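Local coordinates for protein particle-associated glycoside hydrolase (Acinetobacter phage Fri1, PDB 6C72) that probably degrades the capsular polysaccharide of Acinetobacter baumannii as a trimeric phage tailspike depolymerase, assisting virus entry into the host cell, at residues A[218-223]-A[243-248]; A[222-227]-A[252-257]; A[274-279]-A[308-313]; A[302-307]-A[335-340]; A[361-366]-A[391-396]. All blocks are in the same frame, centred on the assembly; numbering follows the deposited sequence.

Contact 1: A[218-223]-A[243-248]; sequences CGFGIK and GLYIRG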
# COMPACT_ATOMS: atom_id res chain seq x y z
N CYS A 218 12.84 25.46 -24.80
CA CYS A 218 11.51 24.92 -24.98
C CYS A 218 10.77 24.86 -23.65
O CYS A 218 11.35 24.55 -22.60
CB CYS A 218 11.61 23.53 -25.59
SG CYS A 218 10.00 22.85 -25.93
N GLY A 219 9.48 25.18 -23.69
CA GLY A 219 8.67 25.22 -22.49
C GLY A 219 8.61 23.91 -21.73
O GLY A 219 9.01 23.83 -20.57
N PHE A 220 8.11 22.86 -22.39
CA PHE A 220 7.88 21.58 -21.75
C PHE A 220 8.62 20.47 -22.49
O PHE A 220 8.74 20.50 -23.73
CB PHE A 220 6.40 21.21 -21.73
CG PHE A 220 5.52 22.23 -21.06
CD1 PHE A 220 5.63 22.47 -19.69
CD2 PHE A 220 4.56 22.94 -21.80
CE1 PHE A 220 4.80 23.41 -19.07
CE2 PHE A 220 3.74 23.87 -21.18
CZ PHE A 220 3.85 24.10 -19.81
N GLY A 221 9.10 19.49 -21.73
CA GLY A 221 9.50 18.23 -22.32
C GLY A 221 8.27 17.42 -22.69
O GLY A 221 7.89 17.34 -23.86
N ILE A 222 7.64 16.81 -21.69
CA ILE A 222 6.40 16.06 -21.87
C ILE A 222 5.28 16.87 -21.27
O ILE A 222 5.32 17.22 -20.09
CB ILE A 222 6.47 14.67 -21.22
CG1 ILE A 222 7.73 13.91 -21.64
CG2 ILE A 222 5.20 13.86 -21.56
CD1 ILE A 222 7.97 12.64 -20.86
N LYS A 223 4.30 17.22 -22.10
CA LYS A 223 3.06 17.85 -21.68
C LYS A 223 1.93 16.85 -21.90
O LYS A 223 1.68 16.44 -23.04
CB LYS A 223 2.79 19.15 -22.44
CG LYS A 223 1.46 19.79 -22.10
CD LYS A 223 1.20 21.13 -22.81
CE LYS A 223 -0.19 21.63 -22.38
NZ LYS A 223 -0.68 22.88 -23.05
N GLY A 243 10.24 19.87 -17.20
CA GLY A 243 10.51 18.68 -17.98
C GLY A 243 9.26 17.85 -18.22
O GLY A 243 9.09 17.26 -19.29
N LEU A 244 8.36 17.80 -17.23
CA LEU A 244 7.10 17.08 -17.30
C LEU A 244 5.99 17.97 -16.77
O LEU A 244 6.16 18.61 -15.72
CB LEU A 244 7.18 15.78 -16.48
CG LEU A 244 5.87 15.02 -16.20
CD1 LEU A 244 5.24 14.46 -17.46
CD2 LEU A 244 6.08 13.94 -15.14
N TYR A 245 4.88 18.03 -17.49
CA TYR A 245 3.75 18.89 -17.15
C TYR A 245 2.47 18.15 -17.50
O TYR A 245 2.27 17.75 -18.65
CB TYR A 245 3.84 20.22 -17.90
CG TYR A 245 2.76 21.24 -17.60
CD1 TYR A 245 2.93 22.18 -16.60
CD2 TYR A 245 1.59 21.28 -18.36
CE1 TYR A 245 1.96 23.12 -16.33
CE2 TYR A 245 0.61 22.23 -18.10
CZ TYR A 245 0.80 23.15 -17.08
OH TYR A 245 -0.17 24.10 -16.83
N ILE A 246 1.61 17.93 -16.51
CA ILE A 246 0.42 17.11 -16.71
C ILE A 246 -0.81 17.96 -16.40
O ILE A 246 -1.06 18.31 -15.24
CB ILE A 246 0.45 15.86 -15.84
CG1 ILE A 246 1.80 15.13 -16.02
CG2 ILE A 246 -0.76 14.99 -16.17
CD1 ILE A 246 1.87 13.77 -15.36
N ARG A 247 -1.61 18.23 -17.43
CA ARG A 247 -2.82 19.01 -17.23
C ARG A 247 -3.88 18.52 -18.21
O ARG A 247 -3.77 18.79 -19.41
CB ARG A 247 -2.54 20.50 -17.42
CG ARG A 247 -3.72 21.37 -17.08
CD ARG A 247 -3.53 22.82 -17.42
NE ARG A 247 -4.63 23.56 -16.84
CZ ARG A 247 -5.01 24.78 -17.20
NH1 ARG A 247 -4.36 25.41 -18.18
NH2 ARG A 247 -6.04 25.36 -16.59
N GLY A 248 -4.89 17.83 -17.71
CA GLY A 248 -5.99 17.39 -18.55
C GLY A 248 -7.01 18.50 -18.77
O GLY A 248 -6.80 19.67 -18.45
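F220 has its CG anti to the carbonyl carbon (chi1 -56°) and Y245 has its CG anti to the backbone N (chi1 -178°), which places the two CG atoms so that F220 CE1 and CZ come over one face of the Y245 ring. The rim atom F220 CE1 lies 3.3 Å from Y245 CG, and F220 CZ sits over the ring centre. With centroids 4.3 Å apart and planes inclined at 31°, the rings are in close but oblique contact, neither stacked flat nor set edge to face. K223 runs beside Y245, its CG 4.0 Å from Y245 CD2, and its extended chain carries NZ to a hydrogen bond with N164 OD1 of a second subunit. On the other face, L244 CD1 packs 4.0 Å from I222 CB, two buried aliphatic groups. I222 N donates to G243 O at 2.8 Å, and Y245 N donates to I222 O at 2.8 Å, pairing I222 with L244 and K223 with Y245 in parallel. Such in-register stacking of successive strands, just after chain corners at G221 and G243, is characteristic of a parallel beta-helix, consistent with the right-handed form common in phage tailspikes.

Contact 2: A[222-227]-A[252-257]; sequences IKIIGD and VSCSNH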
# COMPACT_ATOMS: atom_id res chain seq x y z
N ILE A 222 7.64 16.81 -21.69
CA ILE A 222 6.40 16.06 -21.87
C ILE A 222 5.28 16.87 -21.27
O ILE A 222 5.32 17.22 -20.09
CB ILE A 222 6.47 14.67 -21.22
CG1 ILE A 222 7.73 13.91 -21.64
CG2 ILE A 222 5.20 13.86 -21.56
CD1 ILE A 222 7.97 12.64 -20.86
N LYS A 223 4.30 17.22 -22.10
CA LYS A 223 3.06 17.85 -21.68
C LYS A 223 1.93 16.85 -21.90
O LYS A 223 1.68 16.44 -23.04
CB LYS A 223 2.79 19.15 -22.44
CG LYS A 223 1.46 19.79 -22.10
CD LYS A 223 1.20 21.13 -22.81
CE LYS A 223 -0.19 21.63 -22.38
NZ LYS A 223 -0.68 22.88 -23.05
N ILE A 224 1.27 16.44 -20.82
CA ILE A 224 0.28 15.37 -20.87
C ILE A 224 -1.10 15.96 -20.66
O ILE A 224 -1.38 16.55 -19.60
CB ILE A 224 0.58 14.28 -19.84
CG1 ILE A 224 1.95 13.65 -20.12
CG2 ILE A 224 -0.50 13.23 -19.88
CD1 ILE A 224 2.35 12.60 -19.05
N ILE A 225 -1.96 15.82 -21.67
CA ILE A 225 -3.39 16.06 -21.53
C ILE A 225 -4.18 14.77 -21.60
O ILE A 225 -5.28 14.69 -21.03
CB ILE A 225 -3.91 17.06 -22.59
CG1 ILE A 225 -2.93 18.21 -22.79
CG2 ILE A 225 -5.30 17.60 -22.24
CD1 ILE A 225 -3.36 19.14 -23.91
N GLY A 226 -3.65 13.74 -22.27
CA GLY A 226 -4.34 12.48 -22.45
C GLY A 226 -4.25 11.58 -21.24
O GLY A 226 -3.97 12.00 -20.12
N ASP A 227 -4.48 10.29 -21.49
CA ASP A 227 -4.77 9.30 -20.46
C ASP A 227 -3.85 8.10 -20.60
O ASP A 227 -3.47 7.72 -21.71
CB ASP A 227 -6.24 8.86 -20.58
CG ASP A 227 -6.68 8.01 -19.42
OD1 ASP A 227 -6.78 8.53 -18.28
OD2 ASP A 227 -6.91 6.80 -19.67
N VAL A 252 -12.64 14.81 -19.82
CA VAL A 252 -11.79 13.81 -20.46
C VAL A 252 -10.76 13.32 -19.45
O VAL A 252 -10.19 14.11 -18.69
CB VAL A 252 -11.10 14.36 -21.72
CG1 VAL A 252 -10.23 13.29 -22.36
CG2 VAL A 252 -12.14 14.87 -22.69
N SER A 253 -10.52 12.01 -19.44
CA SER A 253 -9.61 11.44 -18.46
C SER A 253 -8.17 11.91 -18.68
O SER A 253 -7.70 12.01 -19.81
CB SER A 253 -9.67 9.91 -18.51
OG SER A 253 -10.80 9.44 -17.80
N CYS A 254 -7.50 12.24 -17.57
CA CYS A 254 -6.06 12.47 -17.52
C CYS A 254 -5.55 11.71 -16.29
O CYS A 254 -5.37 12.28 -15.21
CB CYS A 254 -5.73 13.95 -17.46
SG CYS A 254 -3.96 14.32 -17.58
N SER A 255 -5.35 10.40 -16.44
CA SER A 255 -5.14 9.57 -15.26
C SER A 255 -4.33 8.33 -15.62
O SER A 255 -4.08 8.04 -16.79
CB SER A 255 -6.48 9.16 -14.64
OG SER A 255 -7.16 8.25 -15.49
N ASN A 256 -3.98 7.58 -14.58
CA ASN A 256 -3.28 6.31 -14.73
C ASN A 256 -1.91 6.51 -15.38
O ASN A 256 -1.51 5.77 -16.28
CB ASN A 256 -4.13 5.31 -15.51
CG ASN A 256 -3.58 3.91 -15.48
OD1 ASN A 256 -2.96 3.50 -14.50
ND2 ASN A 256 -3.78 3.15 -16.55
N HIS A 257 -1.18 7.54 -14.95
CA HIS A 257 0.12 7.82 -15.51
C HIS A 257 1.21 7.20 -14.66
O HIS A 257 1.19 7.31 -13.43
CB HIS A 257 0.34 9.32 -15.65
CG HIS A 257 -0.71 10.01 -16.46
ND1 HIS A 257 -1.09 9.55 -17.70
CD2 HIS A 257 -1.43 11.13 -16.23
CE1 HIS A 257 -2.01 10.36 -18.20
NE2 HIS A 257 -2.23 11.32 -17.33
O HOH W 1 -7.98 15.47 -20.16
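D227 and S255 form the polar centre of a buried contact between two turn regions of the parallel beta-helix, where the chain leaves strand 220-224 and enters strand 255-260. The touching parts run 108° apart, so this is a crossing of turns and not a strand pairing. One carboxylate oxygen, D227 OD1, takes two bonds from the same serine. With OG set between its own backbone N and carbonyl carbon (chi1 69°), S255 brings both OG and N to this oxygen: the S255 hydroxyl OG donates to D227 OD1 at 2.8 Å, on the syn lone pair, and S255 N adds a weak bond to D227 OD1 at 3.0 Å. S253 CB also closes on D227 OD1, at 3.2 Å.

The second group of contacts surrounds G226 O, which lies at the edge of the H257 imidazole, near its plane, 3.2 Å from H257 CE1. C254 CA approaches G226 O at 3.4 Å, and the 158° angle at its hydrogen supports a CH...O contact. I224 CG2 lies 3.6 Å from H257 NE2, the isoleucine and imidazole passing antiparallel to one another, while H257 ND1 is bonded elsewhere, to F229 N. Away from the carboxylate, a water lies within hydrogen-bonding distance of I225 O and V252 O and links them, 2.9 Å from I225 O.

Strand 244-247 flanks this site, with I246 touching I224, C254 and H257; strand 277-278 lies beyond C254 and S255, and I163 of a second subunit packs on I225.

Contact 3: A[274-279]-A[308-313]; sequences LVYCHD and TTDTVY. With ZN (zinc ion), chain H.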
# COMPACT_ATOMS: atom_id res chain seq x y z
N LEU A 274 2.41 18.69 -11.68
CA LEU A 274 1.10 18.08 -11.82
C LEU A 274 0.07 19.18 -11.60
O LEU A 274 0.04 19.78 -10.52
CB LEU A 274 0.89 16.94 -10.83
CG LEU A 274 1.97 15.85 -10.76
CD1 LEU A 274 1.46 14.67 -9.94
CD2 LEU A 274 2.36 15.40 -12.15
N VAL A 275 -0.78 19.42 -12.60
CA VAL A 275 -1.70 20.54 -12.59
C VAL A 275 -3.15 20.10 -12.61
O VAL A 275 -3.99 20.68 -11.92
CB VAL A 275 -1.40 21.48 -13.78
CG1 VAL A 275 -2.36 22.63 -13.82
CG2 VAL A 275 0.05 21.97 -13.70
N TYR A 276 -3.47 19.04 -13.37
CA TYR A 276 -4.86 18.58 -13.48
C TYR A 276 -4.79 17.11 -13.92
O TYR A 276 -4.62 16.84 -15.11
CB TYR A 276 -5.64 19.44 -14.46
CG TYR A 276 -7.14 19.21 -14.58
CD1 TYR A 276 -7.81 18.23 -13.85
CD2 TYR A 276 -7.89 19.98 -15.47
CE1 TYR A 276 -9.17 18.04 -14.00
CE2 TYR A 276 -9.24 19.80 -15.64
CZ TYR A 276 -9.88 18.83 -14.90
OH TYR A 276 -11.25 18.68 -15.07
N CYS A 277 -4.90 16.19 -12.96
CA CYS A 277 -4.73 14.77 -13.22
C CYS A 277 -4.99 14.01 -11.93
O CYS A 277 -5.02 14.59 -10.84
CB CYS A 277 -3.32 14.44 -13.74
SG CYS A 277 -1.96 15.05 -12.68
N HIS A 278 -5.18 12.70 -12.05
CA HIS A 278 -5.26 11.87 -10.86
C HIS A 278 -4.67 10.50 -11.16
O HIS A 278 -4.47 10.12 -12.31
CB HIS A 278 -6.70 11.77 -10.29
CG HIS A 278 -7.68 11.04 -11.17
ND1 HIS A 278 -7.96 9.70 -11.01
CD2 HIS A 278 -8.48 11.48 -12.17
CE1 HIS A 278 -8.87 9.34 -11.90
NE2 HIS A 278 -9.20 10.40 -12.61
N ASP A 279 -4.33 9.79 -10.07
CA ASP A 279 -3.77 8.44 -10.10
C ASP A 279 -2.47 8.40 -10.92
O ASP A 279 -2.38 7.79 -11.98
CB ASP A 279 -4.81 7.43 -10.59
CG ASP A 279 -5.83 7.09 -9.51
OD1 ASP A 279 -6.87 7.79 -9.38
OD2 ASP A 279 -5.58 6.11 -8.78
N THR A 308 -9.67 27.74 -11.60
CA THR A 308 -9.99 26.83 -12.69
C THR A 308 -10.55 25.55 -12.11
O THR A 308 -10.62 25.37 -10.89
CB THR A 308 -8.77 26.50 -13.57
OG1 THR A 308 -7.90 25.62 -12.85
CG2 THR A 308 -8.02 27.75 -13.96
N THR A 309 -10.92 24.64 -13.00
CA THR A 309 -11.35 23.30 -12.62
C THR A 309 -10.18 22.36 -12.42
O THR A 309 -10.42 21.16 -12.25
CB THR A 309 -12.27 22.72 -13.69
OG1 THR A 309 -11.59 22.76 -14.96
CG2 THR A 309 -13.61 23.48 -13.73
N ASP A 310 -8.94 22.86 -12.45
CA ASP A 310 -7.78 22.02 -12.19
C ASP A 310 -7.91 21.31 -10.83
O ASP A 310 -8.30 21.92 -9.83
CB ASP A 310 -6.50 22.85 -12.18
CG ASP A 310 -6.09 23.32 -13.55
OD1 ASP A 310 -6.66 22.87 -14.57
OD2 ASP A 310 -5.18 24.17 -13.59
N THR A 311 -7.55 20.03 -10.81
CA THR A 311 -7.50 19.31 -9.56
C THR A 311 -6.49 18.18 -9.71
O THR A 311 -6.32 17.63 -10.80
CB THR A 311 -8.89 18.77 -9.15
OG1 THR A 311 -8.80 18.19 -7.84
CG2 THR A 311 -9.39 17.72 -10.13
N VAL A 312 -5.78 17.88 -8.62
CA VAL A 312 -4.79 16.80 -8.59
C VAL A 312 -4.99 15.97 -7.34
O VAL A 312 -5.09 16.53 -6.24
CB VAL A 312 -3.34 17.32 -8.64
CG1 VAL A 312 -2.39 16.13 -8.52
CG2 VAL A 312 -3.10 18.04 -9.95
N TYR A 313 -5.06 14.66 -7.50
CA TYR A 313 -5.24 13.79 -6.35
C TYR A 313 -4.78 12.39 -6.74
O TYR A 313 -4.64 12.08 -7.92
CB TYR A 313 -6.69 13.81 -5.85
CG TYR A 313 -7.75 13.53 -6.90
CD1 TYR A 313 -8.18 14.54 -7.75
CD2 TYR A 313 -8.31 12.27 -7.03
CE1 TYR A 313 -9.14 14.30 -8.71
CE2 TYR A 313 -9.28 12.02 -7.99
CZ TYR A 313 -9.69 13.04 -8.83
OH TYR A 313 -10.65 12.80 -9.80
ZN ZN H . -10.52 10.41 -14.17
O HOH W 2 -12.45 19.32 -12.16
O HOH W 3 -10.33 12.37 -14.89
O HOH W 4 -12.39 10.33 -12.90
O HOH W 5 -12.32 10.59 -15.59
O HOH W 6 -10.31 8.32 -15.07
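The backbones of C277-H278 and V312-Y313 pair in parallel, C277 N donating to T311 O at 3.0 Å and D279 N to Y313 O at 3.2 Å, with a weak bond from Y313 N to C277 O between them. This is strand stacking between neighbouring coils of the parallel beta-helix, and chain corners at Y276 and D279 confine it to a short run. H278 and Y313 run alongside each other, both CG atoms standing between backbone N and carbonyl carbon (H278 chi1 67°). The ring planes are within 2° of parallel but displaced, with little overlap; the closer fit is a CH-pi contact, with H278 CB over the centre of the Y313 ring, 3.5 Å from its centroid. On the opposite face V312 CG2 reaches V275 C at 3.4 Å and also meets C277 SG. Just before the paired residues, the Y276 ring takes D310 CA and T309 O over one face. The Y276 hydroxyl finds its stronger partner in D250, while a water donates to both Y276 OH and T309 O. D310 OD1 forms a salt bridge with R247, and D310 OD2 a hydrogen bond with N305. Beside Y313, H278 is held from two ends: ND1 donates to D279 OD1, which N314 also bonds, at 2.7 Å and within 3° of the imidazole plane, while NE2 binds the zinc ion at 2.0 Å, four waters completing the observed ligands.

Contact 4: A[302-307]-A[335-340]; sequences IEPNPA and LVKEQN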
# COMPACT_ATOMS: atom_id res chain seq x y z
N ILE A 302 2.93 20.29 -7.30
CA ILE A 302 1.53 19.91 -7.50
C ILE A 302 0.72 21.18 -7.28
O ILE A 302 0.45 21.57 -6.14
CB ILE A 302 1.09 18.80 -6.55
CG1 ILE A 302 1.90 17.53 -6.78
CG2 ILE A 302 -0.39 18.54 -6.71
CD1 ILE A 302 1.55 16.41 -5.82
N GLU A 303 0.35 21.86 -8.37
CA GLU A 303 -0.32 23.15 -8.26
C GLU A 303 -1.40 23.32 -9.32
O GLU A 303 -1.15 23.84 -10.41
CB GLU A 303 0.68 24.30 -8.34
CG GLU A 303 0.06 25.64 -8.09
CD GLU A 303 1.08 26.76 -7.92
OE1 GLU A 303 2.25 26.60 -8.35
OE2 GLU A 303 0.72 27.81 -7.36
N PRO A 304 -2.64 22.93 -9.01
CA PRO A 304 -3.78 23.34 -9.84
C PRO A 304 -3.84 24.86 -9.96
O PRO A 304 -3.60 25.58 -8.99
CB PRO A 304 -4.99 22.79 -9.08
CG PRO A 304 -4.45 21.61 -8.33
CD PRO A 304 -3.03 21.98 -7.95
N ASN A 305 -4.17 25.34 -11.15
CA ASN A 305 -4.24 26.77 -11.36
C ASN A 305 -5.41 27.36 -10.57
O ASN A 305 -6.51 26.80 -10.58
CB ASN A 305 -4.40 27.08 -12.84
CG ASN A 305 -3.14 26.81 -13.64
OD1 ASN A 305 -2.18 27.59 -13.60
ND2 ASN A 305 -3.12 25.69 -14.36
N PRO A 306 -5.21 28.49 -9.89
CA PRO A 306 -6.31 29.12 -9.15
C PRO A 306 -7.45 29.45 -10.09
O PRO A 306 -7.25 29.72 -11.27
CB PRO A 306 -5.69 30.39 -8.57
CG PRO A 306 -4.21 30.15 -8.60
CD PRO A 306 -3.95 29.26 -9.78
N ALA A 307 -8.67 29.36 -9.55
CA ALA A 307 -9.88 29.78 -10.26
C ALA A 307 -10.08 29.01 -11.56
O ALA A 307 -10.60 29.56 -12.54
CB ALA A 307 -9.88 31.29 -10.51
N LEU A 335 5.74 20.96 -3.51
CA LEU A 335 4.48 21.57 -3.12
C LEU A 335 3.33 20.59 -3.35
O LEU A 335 3.27 19.92 -4.37
CB LEU A 335 4.20 22.84 -3.91
CG LEU A 335 5.17 24.02 -3.86
CD1 LEU A 335 6.30 23.80 -4.84
CD2 LEU A 335 4.45 25.34 -4.14
N VAL A 336 2.42 20.54 -2.39
CA VAL A 336 1.16 19.82 -2.54
C VAL A 336 0.03 20.84 -2.36
O VAL A 336 -0.10 21.45 -1.30
CB VAL A 336 1.03 18.67 -1.53
CG1 VAL A 336 -0.36 18.03 -1.65
CG2 VAL A 336 2.12 17.65 -1.77
N LYS A 337 -0.76 21.03 -3.41
CA LYS A 337 -1.89 21.95 -3.35
C LYS A 337 -3.17 21.18 -3.63
O LYS A 337 -3.43 20.80 -4.77
CB LYS A 337 -1.73 23.11 -4.33
CG LYS A 337 -2.93 24.03 -4.33
CD LYS A 337 -2.80 25.11 -5.38
CE LYS A 337 -4.03 25.99 -5.39
NZ LYS A 337 -4.05 26.92 -6.56
N GLU A 338 -3.96 20.96 -2.59
CA GLU A 338 -5.29 20.40 -2.76
C GLU A 338 -6.21 21.49 -3.29
O GLU A 338 -6.23 22.61 -2.76
CB GLU A 338 -5.81 19.83 -1.43
CG GLU A 338 -7.13 19.07 -1.52
CD GLU A 338 -8.33 19.99 -1.59
OE1 GLU A 338 -8.28 21.04 -0.90
OE2 GLU A 338 -9.28 19.71 -2.35
N GLN A 339 -6.96 21.18 -4.35
CA GLN A 339 -7.94 22.13 -4.88
C GLN A 339 -9.07 21.37 -5.55
O GLN A 339 -8.83 20.68 -6.55
CB GLN A 339 -7.30 23.08 -5.89
CG GLN A 339 -8.31 23.96 -6.64
CD GLN A 339 -7.63 24.88 -7.65
OE1 GLN A 339 -6.81 25.73 -7.29
NE2 GLN A 339 -7.97 24.71 -8.93
N ASN A 340 -10.28 21.50 -5.01
CA ASN A 340 -11.48 20.95 -5.64
C ASN A 340 -11.38 19.45 -5.88
O ASN A 340 -11.92 18.92 -6.86
CB ASN A 340 -11.80 21.68 -6.96
CG ASN A 340 -12.05 23.20 -6.77
OD1 ASN A 340 -12.58 23.63 -5.75
ND2 ASN A 340 -11.70 23.98 -7.77
O HOH W 7 -1.69 28.08 -6.68
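K337 NZ is gripped by three oxygens: P304 O across the contact at 2.8 Å, Q339 OE1 from its own segment at 3.1 Å, and a water. That water lies 2.6 Å from K337 NZ and donates to E303 OE2, bridging charged groups that do not touch directly. The lysine gets there fully extended, its CG anti to the backbone N (chi1 177°), heading the opposite way to the P304 ring. P306 crosses it at about a right angle, with CG near the ammonium. Next to this site, Q339 NE2 donates to N305 O at 3.0 Å along a fairly straight path (162°) and makes a weak bond to D310 O; N305 O lies in the Q339 amide plane, although the donor sits above the carbonyl plane of N305. The two backbones approach at I302 through one sound bond, I302 N to L335 O, and one weak, bent one, K337 N to I302 O, and beyond it run as loops of adjacent coils of the parallel beta-helix. P304 packs against the second segment: its CB lies 3.5 Å from Q339 NE2 and its CD 3.4 Å from K337 O. V312 of strand 312-318 touches both P304 and I302.

Contact 5: A[361-366]-A[391-396]; sequences IRNNCA and YVITSG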
# COMPACT_ATOMS: atom_id res chain seq x y z
N ILE A 361 9.25 19.63 2.07
CA ILE A 361 7.84 19.56 1.68
C ILE A 361 7.16 20.88 2.03
O ILE A 361 7.36 21.41 3.14
CB ILE A 361 7.14 18.39 2.38
CG1 ILE A 361 7.74 17.06 1.91
CG2 ILE A 361 5.63 18.45 2.18
CD1 ILE A 361 7.26 15.90 2.72
N ARG A 362 6.36 21.40 1.10
CA ARG A 362 5.58 22.61 1.33
C ARG A 362 4.09 22.31 1.25
O ARG A 362 3.57 21.92 0.20
CB ARG A 362 5.94 23.72 0.33
CG ARG A 362 4.94 24.88 0.35
CD ARG A 362 5.42 26.09 -0.43
NE ARG A 362 4.32 27.01 -0.69
CZ ARG A 362 4.40 28.10 -1.45
NH1 ARG A 362 5.54 28.42 -2.05
NH2 ARG A 362 3.33 28.88 -1.63
N ASN A 363 3.38 22.56 2.35
CA ASN A 363 1.93 22.47 2.38
C ASN A 363 1.36 23.71 1.70
O ASN A 363 1.51 24.83 2.20
CB ASN A 363 1.46 22.33 3.82
CG ASN A 363 -0.05 22.49 3.97
OD1 ASN A 363 -0.80 22.31 3.00
ND2 ASN A 363 -0.50 22.82 5.18
N ASN A 364 0.72 23.54 0.56
CA ASN A 364 0.11 24.67 -0.13
C ASN A 364 -1.41 24.53 -0.21
O ASN A 364 -2.03 25.00 -1.16
CB ASN A 364 0.70 24.83 -1.52
CG ASN A 364 0.61 26.25 -2.02
OD1 ASN A 364 0.55 27.20 -1.23
ND2 ASN A 364 0.58 26.41 -3.34
N CYS A 365 -2.02 23.91 0.80
CA CYS A 365 -3.46 23.65 0.82
C CYS A 365 -4.17 24.78 1.57
O CYS A 365 -4.03 24.89 2.79
CB CYS A 365 -3.74 22.29 1.46
SG CYS A 365 -2.92 20.91 0.62
N ALA A 366 -4.93 25.59 0.85
CA ALA A 366 -5.62 26.72 1.47
C ALA A 366 -6.72 26.27 2.43
O ALA A 366 -6.99 26.95 3.43
CB ALA A 366 -6.21 27.64 0.39
N TYR A 391 -1.64 28.14 6.77
CA TYR A 391 -2.01 26.86 6.19
C TYR A 391 -1.77 25.75 7.20
O TYR A 391 -0.83 25.81 8.01
CB TYR A 391 -1.22 26.60 4.92
CG TYR A 391 -1.73 27.36 3.72
CD1 TYR A 391 -2.75 28.30 3.84
CD2 TYR A 391 -1.20 27.13 2.46
CE1 TYR A 391 -3.22 29.00 2.73
CE2 TYR A 391 -1.66 27.82 1.35
CZ TYR A 391 -2.67 28.74 1.49
OH TYR A 391 -3.09 29.41 0.38
N VAL A 392 -2.64 24.75 7.18
CA VAL A 392 -2.64 23.72 8.21
C VAL A 392 -2.54 22.36 7.54
O VAL A 392 -3.10 22.15 6.46
CB VAL A 392 -3.90 23.80 9.10
CG1 VAL A 392 -3.82 22.82 10.28
CG2 VAL A 392 -4.11 25.22 9.59
N ILE A 393 -1.83 21.44 8.17
CA ILE A 393 -1.93 20.03 7.84
C ILE A 393 -2.96 19.45 8.79
O ILE A 393 -2.69 19.25 9.98
CB ILE A 393 -0.59 19.30 7.97
CG1 ILE A 393 0.48 20.00 7.13
CG2 ILE A 393 -0.74 17.84 7.55
CD1 ILE A 393 1.87 19.38 7.27
N THR A 394 -4.15 19.17 8.26
CA THR A 394 -5.29 18.81 9.07
C THR A 394 -5.10 17.45 9.72
O THR A 394 -5.41 17.27 10.90
CB THR A 394 -6.53 18.81 8.20
OG1 THR A 394 -6.70 20.13 7.70
CG2 THR A 394 -7.75 18.41 8.98
N SER A 395 -4.60 16.48 8.97
CA SER A 395 -4.42 15.14 9.52
C SER A 395 -3.37 14.42 8.71
O SER A 395 -3.03 14.82 7.59
CB SER A 395 -5.73 14.35 9.49
OG SER A 395 -6.18 14.21 8.17
N GLY A 396 -2.89 13.33 9.27
CA GLY A 396 -1.99 12.46 8.54
C GLY A 396 -1.09 11.68 9.47
O GLY A 396 -1.25 11.69 10.70
O HOH W 8 1.07 23.96 7.42
O HOH W 9 -3.06 27.34 -2.24
O HOH W 10 -4.63 25.05 5.41
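Y391 and N363 carry most of this contact, with A366 next in buried area. The tyrosine ring lies against the turn that follows strand 360-363: C365 O and A366 CA both sit over one ring face, toward its rim. A366 CA is 3.8 Å from the ring centroid, a CH-pi contact, and A366 CB reaches Y391 OH at 3.6 Å. At the ring edge, near its plane, are two oxygens, N363 O at 3.6 Å from Y391 CD2 and N364 OD1 at 3.5 Å from Y391 CE2.

N363 holds the other side of the junction with its amide. Its CG, anti to the backbone N (chi1 169°), is directed toward V392, and from there ND2 makes a weak bond to V392 O (3.0 Å, 142°), donates to a water that in turn donates to Y391 O, and lies 3.6 Å from I393 CG1. Its OD1 turns back to accept from C365 N at 3.0 Å, forming an Asx turn. A second water joins V392 N to C365 O.

The directions of the touching parts differ by 121°, so this is a turn of the parallel beta-helix meeting the start of the weakly bonded strand 392-394, which pairs instead with strand 416-418. Direct hydrogen bonding across it is limited to one weak amide bond, which implies that ring packing and bridging waters, more than backbone pairing, join these two parts.

How the contacts relate
All five contacts belong to the same parallel beta-helix, but they sample different positions on its coils. Contacts 2 and 3 are largely buried, whereas contacts 1, 4 and 5 mix buried with more accessible residues. Contacts 1 and 2 share strand 220-224, one using its strand pairing and the other its exit turn. Contacts 3 and 4 interleave along the chain and touch directly. Backbone pairing carries contact 1, while contact 3 adds a zinc-bound histidine to it; carboxylate, lysine and amide groups dominate the turns of contacts 2 and 4, and contact 5 relies on ring packing and several water bridges. A second subunit touches contacts 1 to 3 but not contacts 4 and 5.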